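Local structure of glucose-6-phosphate isomerase (6OTU) at residues V106-Q118 and I291-H303. The protein catalyses the reversible isomerization of glucose 6-phosphate to fructose 6-phosphate. Residues are numbered along the deposited sequence; the frame is centred on the assembly and turned at random.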
loop_
_atom_site.group_PDB
_atom_site.type_symbol
_atom_site.label_atom_id
_atom_site.label_comp_id
_atom_site.label_asym_id
_atom_site.label_seq_id
_atom_site.Cartn_x
_atom_site.Cartn_y
_atom_site.Cartn_z
ATOM N N VAL A 106 17.689 23.219 -1.747
ATOM C CA VAL A 106 16.516 22.386 -1.494
ATOM C C VAL A 106 15.394 23.314 -1.039
ATOM O O VAL A 106 15.347 23.726 0.128
ATOM C CB VAL A 106 16.847 21.314 -0.436
ATOM C CG1 VAL A 106 15.629 20.503 -0.045
ATOM C CG2 VAL A 106 17.982 20.430 -0.940
ATOM N N LEU A 107 14.495 23.677 -1.957
ATOM C CA LEU A 107 13.709 24.889 -1.750
ATOM C C LEU A 107 12.210 24.689 -1.977
ATOM O O LEU A 107 11.511 25.625 -2.382
ATOM C CB LEU A 107 14.251 26.011 -2.638
ATOM C CG LEU A 107 15.454 26.713 -2.001
ATOM C CD1 LEU A 107 16.187 27.581 -3.023
ATOM C CD2 LEU A 107 14.966 27.550 -0.819
ATOM N N HIS A 108 11.680 23.500 -1.673
ATOM C CA HIS A 108 10.231 23.330 -1.742
ATOM C C HIS A 108 9.495 24.235 -0.743
ATOM O O HIS A 108 8.382 24.685 -1.043
ATOM C CB HIS A 108 9.853 21.861 -1.543
ATOM C CG HIS A 108 10.484 21.228 -0.344
ATOM N ND1 HIS A 108 11.798 20.810 -0.326
ATOM C CD2 HIS A 108 9.978 20.936 0.878
ATOM C CE1 HIS A 108 12.074 20.290 0.857
ATOM N NE2 HIS A 108 10.990 20.365 1.608
ATOM N N THR A 109 10.104 24.565 0.411
ATOM C CA THR A 109 9.444 25.501 1.330
ATOM C C THR A 109 9.243 26.881 0.699
ATOM O O THR A 109 8.269 27.578 1.014
ATOM C CB THR A 109 10.224 25.645 2.650
ATOM O OG1 THR A 109 11.573 26.052 2.401
ATOM C CG2 THR A 109 10.218 24.339 3.443
ATOM N N ALA A 110 10.146 27.296 -0.189
ATOM C CA ALA A 110 10.011 28.614 -0.789
ATOM C C ALA A 110 8.840 28.687 -1.774
ATOM O O ALA A 110 8.376 29.794 -2.080
ATOM C CB ALA A 110 11.325 29.013 -1.461
ATOM N N THR A 111 8.326 27.544 -2.253
ATOM C CA THR A 111 7.181 27.580 -3.163
ATOM C C THR A 111 5.883 27.983 -2.475
ATOM O O THR A 111 4.913 28.315 -3.170
ATOM C CB THR A 111 6.973 26.230 -3.857
ATOM O OG1 THR A 111 6.618 25.232 -2.893
ATOM C CG2 THR A 111 8.229 25.808 -4.576
ATOM N N ARG A 112 5.835 27.959 -1.132
ATOM C CA ARG A 112 4.692 28.481 -0.391
ATOM C C ARG A 112 5.055 29.586 0.596
ATOM O O ARG A 112 4.144 30.195 1.175
ATOM C CB ARG A 112 3.958 27.346 0.358
ATOM C CG ARG A 112 4.783 26.596 1.434
ATOM C CD ARG A 112 5.463 25.334 0.857
ATOM N NE ARG A 112 5.920 24.421 1.906
ATOM C CZ ARG A 112 6.182 23.123 1.733
ATOM N NH1 ARG A 112 6.056 22.544 0.536
ATOM N NH2 ARG A 112 6.597 22.396 2.766
ATOM N N ALA A 113 6.347 29.864 0.801
ATOM C CA ALA A 113 6.754 30.873 1.779
ATOM C C ALA A 113 6.131 32.239 1.488
ATOM O O ALA A 113 5.930 33.041 2.409
ATOM C CB ALA A 113 8.285 30.969 1.822
ATOM N N TRP A 114 5.794 32.512 0.224
ATOM C CA TRP A 114 5.335 33.841 -0.157
ATOM C C TRP A 114 3.931 34.160 0.333
ATOM O O TRP A 114 3.519 35.316 0.203
ATOM C CB TRP A 114 5.377 34.014 -1.672
ATOM C CG TRP A 114 4.446 33.093 -2.404
ATOM C CD1 TRP A 114 4.726 31.825 -2.850
ATOM C CD2 TRP A 114 3.087 33.363 -2.783
ATOM N NE1 TRP A 114 3.618 31.287 -3.466
ATOM C CE2 TRP A 114 2.603 32.212 -3.451
ATOM C CE3 TRP A 114 2.235 34.463 -2.630
ATOM C CZ2 TRP A 114 1.298 32.132 -3.961
ATOM C CZ3 TRP A 114 0.929 34.381 -3.137
ATOM C CH2 TRP A 114 0.483 33.225 -3.795
ATOM N N VAL A 115 3.182 33.189 0.874
ATOM C CA VAL A 115 1.845 33.517 1.362
ATOM C C VAL A 115 1.859 34.087 2.770
ATOM O O VAL A 115 0.809 34.524 3.257
ATOM C CB VAL A 115 0.865 32.330 1.352
ATOM C CG1 VAL A 115 0.846 31.684 -0.002
ATOM C CG2 VAL A 115 1.223 31.347 2.443
ATOM N N ARG A 116 3.007 34.093 3.445
ATOM C CA ARG A 116 3.155 34.792 4.714
ATOM C C ARG A 116 4.476 35.539 4.698
ATOM O O ARG A 116 5.487 35.005 4.238
ATOM C CB ARG A 116 3.092 33.834 5.918
ATOM C CG ARG A 116 3.923 32.565 5.785
ATOM C CD ARG A 116 3.469 31.515 6.802
ATOM N NE ARG A 116 3.798 31.882 8.181
ATOM C CZ ARG A 116 3.100 31.508 9.250
ATOM N NH1 ARG A 116 3.487 31.888 10.461
ATOM N NH2 ARG A 116 2.012 30.760 9.113
ATOM N N ASP A 117 4.454 36.773 5.194
ATOM C CA ASP A 117 5.639 37.623 5.180
ATOM C C ASP A 117 6.864 36.877 5.689
ATOM O O ASP A 117 6.802 36.150 6.685
ATOM C CB ASP A 117 5.402 38.865 6.036
ATOM C CG ASP A 117 4.420 39.814 5.408
ATOM O OD1 ASP A 117 4.280 39.785 4.168
ATOM O OD2 ASP A 117 3.781 40.583 6.152
ATOM N N GLN A 118 7.981 37.063 4.995
ATOM C CA GLN A 118 9.184 36.323 5.333
ATOM C C GLN A 118 10.404 37.083 4.839
ATOM O O GLN A 118 10.318 37.913 3.932
ATOM C CB GLN A 118 9.150 34.919 4.735
ATOM C CG GLN A 118 9.501 33.841 5.726
ATOM C CD GLN A 118 9.070 32.477 5.248
ATOM O OE1 GLN A 118 7.907 32.272 4.882
ATOM N NE2 GLN A 118 10.003 31.534 5.239
ATOM N N ILE A 291 -4.557 28.142 -2.647
ATOM C CA ILE A 291 -3.891 29.075 -1.742
ATOM C C ILE A 291 -4.062 28.640 -0.281
ATOM O O ILE A 291 -3.127 28.742 0.529
ATOM C CB ILE A 291 -4.415 30.503 -1.988
ATOM C CG1 ILE A 291 -4.053 30.964 -3.407
ATOM C CG2 ILE A 291 -3.887 31.469 -0.924
ATOM C CD1 ILE A 291 -2.599 30.796 -3.724
ATOM N N GLU A 292 -5.258 28.165 0.086
ATOM C CA GLU A 292 -5.462 27.668 1.444
ATOM C C GLU A 292 -4.544 26.493 1.731
ATOM O O GLU A 292 -3.980 26.385 2.828
ATOM C CB GLU A 292 -6.916 27.259 1.653
ATOM C CG GLU A 292 -7.889 28.397 1.545
ATOM C CD GLU A 292 -9.315 27.939 1.737
ATOM O OE1 GLU A 292 -10.228 28.790 1.630
ATOM O OE2 GLU A 292 -9.521 26.726 1.992
ATOM N N PHE A 293 -4.399 25.596 0.751
ATOM C CA PHE A 293 -3.445 24.494 0.839
ATOM C C PHE A 293 -2.022 25.006 1.066
ATOM O O PHE A 293 -1.286 24.456 1.895
ATOM C CB PHE A 293 -3.557 23.675 -0.449
ATOM C CG PHE A 293 -2.427 22.715 -0.706
ATOM C CD1 PHE A 293 -2.220 21.615 0.113
ATOM C CD2 PHE A 293 -1.624 22.872 -1.826
ATOM C CE1 PHE A 293 -1.205 20.687 -0.160
ATOM C CE2 PHE A 293 -0.604 21.978 -2.102
ATOM C CZ PHE A 293 -0.392 20.869 -1.263
ATOM N N LEU A 294 -1.620 26.066 0.339
ATOM C CA LEU A 294 -0.291 26.650 0.532
ATOM C C LEU A 294 -0.147 27.269 1.918
ATOM O O LEU A 294 0.910 27.139 2.550
ATOM C CB LEU A 294 0.014 27.711 -0.542
ATOM C CG LEU A 294 0.168 27.315 -2.017
ATOM C CD1 LEU A 294 0.762 28.458 -2.886
ATOM C CD2 LEU A 294 0.960 26.004 -2.184
ATOM N N GLN A 295 -1.182 27.969 2.402
ATOM C CA GLN A 295 -1.087 28.572 3.730
ATOM C C GLN A 295 -0.903 27.509 4.810
ATOM O O GLN A 295 -0.142 27.713 5.762
ATOM C CB GLN A 295 -2.319 29.431 4.009
ATOM C CG GLN A 295 -2.371 30.679 3.132
ATOM C CD GLN A 295 -3.693 31.424 3.233
ATOM O OE1 GLN A 295 -4.771 30.821 3.264
ATOM N NE2 GLN A 295 -3.615 32.750 3.279
ATOM N N GLY A 296 -1.552 26.349 4.657
ATOM C CA GLY A 296 -1.373 25.284 5.638
ATOM C C GLY A 296 0.048 24.752 5.674
ATOM O O GLY A 296 0.613 24.521 6.745
ATOM N N ALA A 297 0.648 24.557 4.504
ATOM C CA ALA A 297 2.045 24.145 4.445
ATOM C C ALA A 297 2.977 25.225 5.008
ATOM O O ALA A 297 3.842 24.941 5.848
ATOM C CB ALA A 297 2.405 23.792 3.005
ATOM N N ALA A 298 2.811 26.476 4.576
ATOM C CA ALA A 298 3.701 27.530 5.069
ATOM C C ALA A 298 3.641 27.665 6.590
ATOM O O ALA A 298 4.653 27.978 7.231
ATOM C CB ALA A 298 3.351 28.858 4.411
ATOM N N ALA A 299 2.474 27.416 7.184
ATOM C CA ALA A 299 2.354 27.521 8.633
ATOM C C ALA A 299 3.196 26.461 9.339
ATOM O O ALA A 299 3.750 26.722 10.412
ATOM C CB ALA A 299 0.885 27.425 9.042
ATOM N N ILE A 300 3.301 25.258 8.757
ATOM C CA ILE A 300 4.132 24.215 9.359
ATOM C C ILE A 300 5.615 24.491 9.107
ATOM O O ILE A 300 6.452 24.278 9.997
ATOM C CB ILE A 300 3.714 22.807 8.859
ATOM C CG1 ILE A 300 2.377 22.358 9.482
ATOM C CG2 ILE A 300 4.776 21.768 9.191
ATOM C CD1 ILE A 300 2.356 22.328 11.011
ATOM N N ASP A 301 5.966 24.963 7.900
ATOM C CA ASP A 301 7.324 25.447 7.655
ATOM C C ASP A 301 7.788 26.379 8.770
ATOM O O ASP A 301 8.905 26.250 9.278
ATOM C CB ASP A 301 7.409 26.179 6.314
ATOM C CG ASP A 301 7.083 25.286 5.121
ATOM O OD1 ASP A 301 7.028 24.045 5.283
ATOM O OD2 ASP A 301 6.857 25.843 4.025
ATOM N N ALA A 302 6.945 27.341 9.155
ATOM C CA ALA A 302 7.355 28.254 10.215
ATOM C C ALA A 302 7.428 27.536 11.559
ATOM O O ALA A 302 8.345 27.777 12.352
ATOM C CB ALA A 302 6.402 29.446 10.281
ATOM N N HIS A 303 6.489 26.622 11.812
ATOM C CA HIS A 303 6.432 25.947 13.104
ATOM C C HIS A 303 7.614 25.004 13.303
ATOM O O HIS A 303 8.039 24.789 14.446
ATOM C CB HIS A 303 5.102 25.201 13.226
ATOM C CG HIS A 303 5.071 24.165 14.313
ATOM N ND1 HIS A 303 4.825 24.475 15.634
ATOM C CD2 HIS A 303 5.224 22.821 14.263
ATOM C CE1 HIS A 303 4.850 23.365 16.352
ATOM N NE2 HIS A 303 5.097 22.349 15.544
HETATM O O HOH W 1 0.489 30.531 6.629
#
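Arg112 lays its side chain into a hole on helix 287-303 formed by Leu294, Ala297, Ala298 and Asp301, a knob-into-hole fit that ends in a salt bridge. Its CB rests 3.8 Å from the carbonyl O of Leu294. Arg112 CG, set between the backbone N and carbonyl carbon (chi1 62°), meets Asp301 OD2 at 3.4 Å, with Ala298 N next. The chain bends at chi2 (-93°), and CD lies between that oxygen and the Ala297 methyl. The guanidinium then grips the carboxylate side-on: Arg112 NE reaches Asp301 OD2 at 2.7 Å and Arg112 NH2 reaches Asp301 OD1 at 3.0 Å, each oxygen using its syn lone pair. The two planes are only 17° apart. Ala297 CB lies against the rim of one guanidinium face, His108 C and Thr109 CA against the rim of the opposite face. NH2 also forms a salt bridge with Glu477, NH1 bonds Thr273, and Asp301 OD1 bonds His478.

Toward Ile291, the contact turns apolar. Trp114 CZ2 meets Leu294 CD1 at 3.9 Å, and Val115 CG2 touches Gln295 CG and Ala298 CB. Toward Ala302, Arg116 slants across the helix, its CD 3.6 Å from Ala298 CB and one guanidinium face against Ala302 CB; a water links its NH2 to Gln295 O.

The loop around short helix 110-113, with the type I turn Ala113-Arg116, thus packs on helix 287-303, away from the active site. Arg112's charge and the His478 bond would probably favour ionised Asp301, which shares the cation with Glu477; with Thr273, these partners fix both groups' rotation.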